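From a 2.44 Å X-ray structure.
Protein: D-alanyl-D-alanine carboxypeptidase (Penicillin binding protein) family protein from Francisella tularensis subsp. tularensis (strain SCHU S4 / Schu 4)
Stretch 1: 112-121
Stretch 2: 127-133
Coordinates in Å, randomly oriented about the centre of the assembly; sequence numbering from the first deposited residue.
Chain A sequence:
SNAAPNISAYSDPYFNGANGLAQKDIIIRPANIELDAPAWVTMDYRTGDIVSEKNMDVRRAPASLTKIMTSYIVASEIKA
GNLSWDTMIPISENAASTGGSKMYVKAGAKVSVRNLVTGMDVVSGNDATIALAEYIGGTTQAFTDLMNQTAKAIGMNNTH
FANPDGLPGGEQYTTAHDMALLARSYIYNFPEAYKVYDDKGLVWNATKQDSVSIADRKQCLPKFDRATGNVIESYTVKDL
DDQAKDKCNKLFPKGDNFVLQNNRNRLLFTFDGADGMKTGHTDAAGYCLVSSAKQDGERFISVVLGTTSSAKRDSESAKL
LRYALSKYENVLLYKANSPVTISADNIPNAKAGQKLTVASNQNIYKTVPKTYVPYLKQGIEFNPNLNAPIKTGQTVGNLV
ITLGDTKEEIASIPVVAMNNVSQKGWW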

# COMPACT_ATOMS: atom_id res chain seq x y z
N SER A 112 -15.45 -8.42 -19.94
CA SER A 112 -14.18 -9.02 -19.59
C SER A 112 -13.80 -8.69 -18.14
O SER A 112 -14.28 -7.72 -17.55
CB SER A 112 -13.08 -8.55 -20.54
OG SER A 112 -12.71 -7.21 -20.27
N VAL A 113 -12.92 -9.53 -17.58
CA VAL A 113 -12.39 -9.27 -16.24
C VAL A 113 -11.69 -7.92 -16.22
O VAL A 113 -11.88 -7.12 -15.29
CB VAL A 113 -11.42 -10.39 -15.81
CG1 VAL A 113 -10.81 -10.06 -14.46
CG2 VAL A 113 -12.12 -11.72 -15.76
N ARG A 114 -10.87 -7.65 -17.24
CA ARG A 114 -10.14 -6.39 -17.28
C ARG A 114 -11.08 -5.19 -17.18
O ARG A 114 -10.81 -4.26 -16.41
CB ARG A 114 -9.30 -6.31 -18.56
CG ARG A 114 -8.08 -5.40 -18.44
CD ARG A 114 -7.17 -5.44 -19.66
NE ARG A 114 -6.06 -6.40 -19.52
CZ ARG A 114 -4.99 -6.21 -18.75
NH1 ARG A 114 -4.87 -5.11 -18.01
NH2 ARG A 114 -4.04 -7.14 -18.70
N ASN A 115 -12.20 -5.23 -17.90
CA ASN A 115 -13.16 -4.13 -17.81
C ASN A 115 -13.83 -4.08 -16.45
O ASN A 115 -13.99 -3.00 -15.87
CB ASN A 115 -14.21 -4.25 -18.92
CG ASN A 115 -13.66 -3.89 -20.28
OD1 ASN A 115 -12.74 -3.08 -20.40
ND2 ASN A 115 -14.23 -4.47 -21.33
N LEU A 116 -14.25 -5.24 -15.91
CA LEU A 116 -14.92 -5.26 -14.62
C LEU A 116 -13.99 -4.81 -13.50
O LEU A 116 -14.40 -4.08 -12.59
CB LEU A 116 -15.47 -6.66 -14.32
CG LEU A 116 -16.68 -7.12 -15.13
CD1 LEU A 116 -17.05 -8.54 -14.74
CD2 LEU A 116 -17.85 -6.18 -14.91
N VAL A 117 -12.73 -5.25 -13.54
CA VAL A 117 -11.78 -4.84 -12.51
C VAL A 117 -11.50 -3.34 -12.61
O VAL A 117 -11.37 -2.65 -11.60
CB VAL A 117 -10.48 -5.67 -12.61
CG1 VAL A 117 -9.41 -5.11 -11.69
CG2 VAL A 117 -10.77 -7.12 -12.27
N THR A 118 -11.41 -2.82 -13.84
CA THR A 118 -11.23 -1.39 -14.02
C THR A 118 -12.42 -0.62 -13.44
O THR A 118 -12.25 0.39 -12.76
CB THR A 118 -11.04 -1.05 -15.50
OG1 THR A 118 -10.01 -1.89 -16.04
CG2 THR A 118 -10.63 0.40 -15.67
N GLY A 119 -13.64 -1.10 -13.71
CA GLY A 119 -14.81 -0.47 -13.13
C GLY A 119 -14.78 -0.50 -11.61
O GLY A 119 -15.11 0.49 -10.95
N MET A 120 -14.37 -1.63 -11.04
CA MET A 120 -14.34 -1.76 -9.59
C MET A 120 -13.30 -0.84 -8.96
O MET A 120 -13.58 -0.14 -7.98
CB MET A 120 -14.07 -3.22 -9.21
CG MET A 120 -13.91 -3.49 -7.73
SD MET A 120 -13.71 -5.26 -7.43
CE MET A 120 -12.38 -5.65 -8.57
N ASP A 121 -12.08 -0.82 -9.52
CA ASP A 121 -10.98 -0.08 -8.91
C ASP A 121 -11.06 1.42 -9.19
O ASP A 121 -10.81 2.23 -8.29
CB ASP A 121 -9.65 -0.63 -9.41
CG ASP A 121 -9.42 -2.07 -9.01
OD1 ASP A 121 -10.10 -2.56 -8.07
OD2 ASP A 121 -8.54 -2.71 -9.62
N ASP A 127 -21.95 -2.70 -9.35
CA ASP A 127 -22.41 -3.74 -10.27
C ASP A 127 -21.24 -4.59 -10.77
O ASP A 127 -21.37 -5.81 -10.90
CB ASP A 127 -23.18 -3.11 -11.44
CG ASP A 127 -22.45 -1.94 -12.08
OD1 ASP A 127 -21.33 -1.60 -11.64
OD2 ASP A 127 -23.01 -1.35 -13.03
N ALA A 128 -20.09 -3.97 -11.03
CA ALA A 128 -18.92 -4.74 -11.46
C ALA A 128 -18.39 -5.62 -10.34
O ALA A 128 -18.05 -6.78 -10.57
CB ALA A 128 -17.83 -3.80 -11.97
N THR A 129 -18.32 -5.07 -9.12
CA THR A 129 -17.88 -5.85 -7.97
C THR A 129 -18.77 -7.07 -7.76
O THR A 129 -18.28 -8.18 -7.53
CB THR A 129 -17.86 -4.98 -6.72
OG1 THR A 129 -17.10 -3.79 -6.99
CG2 THR A 129 -17.22 -5.73 -5.55
N ILE A 130 -20.08 -6.88 -7.83
CA ILE A 130 -21.01 -7.98 -7.61
C ILE A 130 -20.90 -9.01 -8.72
O ILE A 130 -21.01 -10.22 -8.48
CB ILE A 130 -22.45 -7.44 -7.47
CG1 ILE A 130 -22.59 -6.62 -6.18
CG2 ILE A 130 -23.47 -8.57 -7.51
CD1 ILE A 130 -21.99 -7.31 -4.97
N ALA A 131 -20.65 -8.56 -9.96
CA ALA A 131 -20.54 -9.49 -11.08
C ALA A 131 -19.30 -10.37 -10.94
O ALA A 131 -19.35 -11.56 -11.27
CB ALA A 131 -20.53 -8.73 -12.40
N LEU A 132 -18.19 -9.80 -10.47
CA LEU A 132 -17.00 -10.61 -10.23
C LEU A 132 -17.20 -11.57 -9.07
O LEU A 132 -16.76 -12.72 -9.12
CB LEU A 132 -15.79 -9.71 -9.97
CG LEU A 132 -15.21 -8.97 -11.18
CD1 LEU A 132 -14.27 -7.86 -10.72
CD2 LEU A 132 -14.50 -9.94 -12.10
N ALA A 133 -17.88 -11.11 -8.01
CA ALA A 133 -18.07 -11.93 -6.83
C ALA A 133 -18.96 -13.13 -7.12
O ALA A 133 -18.64 -14.26 -6.73
CB ALA A 133 -18.65 -11.09 -5.69

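Two helices, 113-121 and 127-133, pack against each other with their N-to-C directions 133° apart, so they run roughly opposite ways but cross obliquely. Their axes come within 8.3 Å, and Ala128 and Gly119 lie along the close part of the seam. No hydrogen bond crosses it; shape and apolar contact account for the fit.

The main bump is Leu132. Its side chain enters a hollow formed by Val113, Leu116, Val117 and Met120, residues spaced along one helix so that successive turns supply the walls. Leu132 CG lies 3.9 Å from Leu116 CB, which forms one wall close to the backbone. Leu132 CD1 reaches Met120 CE at 3.6 Å and Val117 CG2 at 3.9 Å, while Leu132 CD2 faces Val113 CG1 at a looser 4.4 Å. The two methyls of the leucine thus fan out to different parts of the pocket. Val117 joins in even though its CA-to-CB bond points away, because CG2 reaches back to close the wall.

Leu116 answers from the first helix. Its CA-to-CB bond points toward the second helix, and its branches lie over two alanines: Leu116 CD2 is 3.8 Å from Ala128 CB, and Leu116 CD1 is 4.2 Å from Ala131 CB. A large side chain here meets small ones, and the alanine methyls give it a shallow seat.

The tightest backbone approach follows the same logic. The CA atoms of Leu116 and Ala128 are 5.1 Å apart, and Ala128 CB sits 3.5 Å from Leu116 O, touching the backbone itself. Leu116 O already accepts a hydrogen bond from Met120 N at 2.9 Å within its own helix, so its polarity is satisfied while the methyl packs against it. At Gly119 there is no side chain; an ideal CB there would point toward the second helix and lie 3.6 Å from Ala128 CB, at close contact distance rather than in a clear clash.

Met120 carries the contact onward. With chi1 and chi2 both t, it extends past Thr129, bringing Met120 CG to 3.3 Å from Thr129 OG1, then turns at chi3 (p) to place CE beside Leu132. The threonine hydroxyl is hydrogen-bonded near the stretch, so it can lie against a methylene without losing its polar partner.

Away from the seam, polar groups secure the first helix. Ser112 caps its start, with Asn115 N donating to Ser112 OG at 3.1 Å, and Thr118 OG1 donates to Arg114 O at 2.5 Å. The rule is readable: a leucine knob in a four-residue hole, small residues where backbones close in, and polar bonds kept within each helix or directed elsewhere.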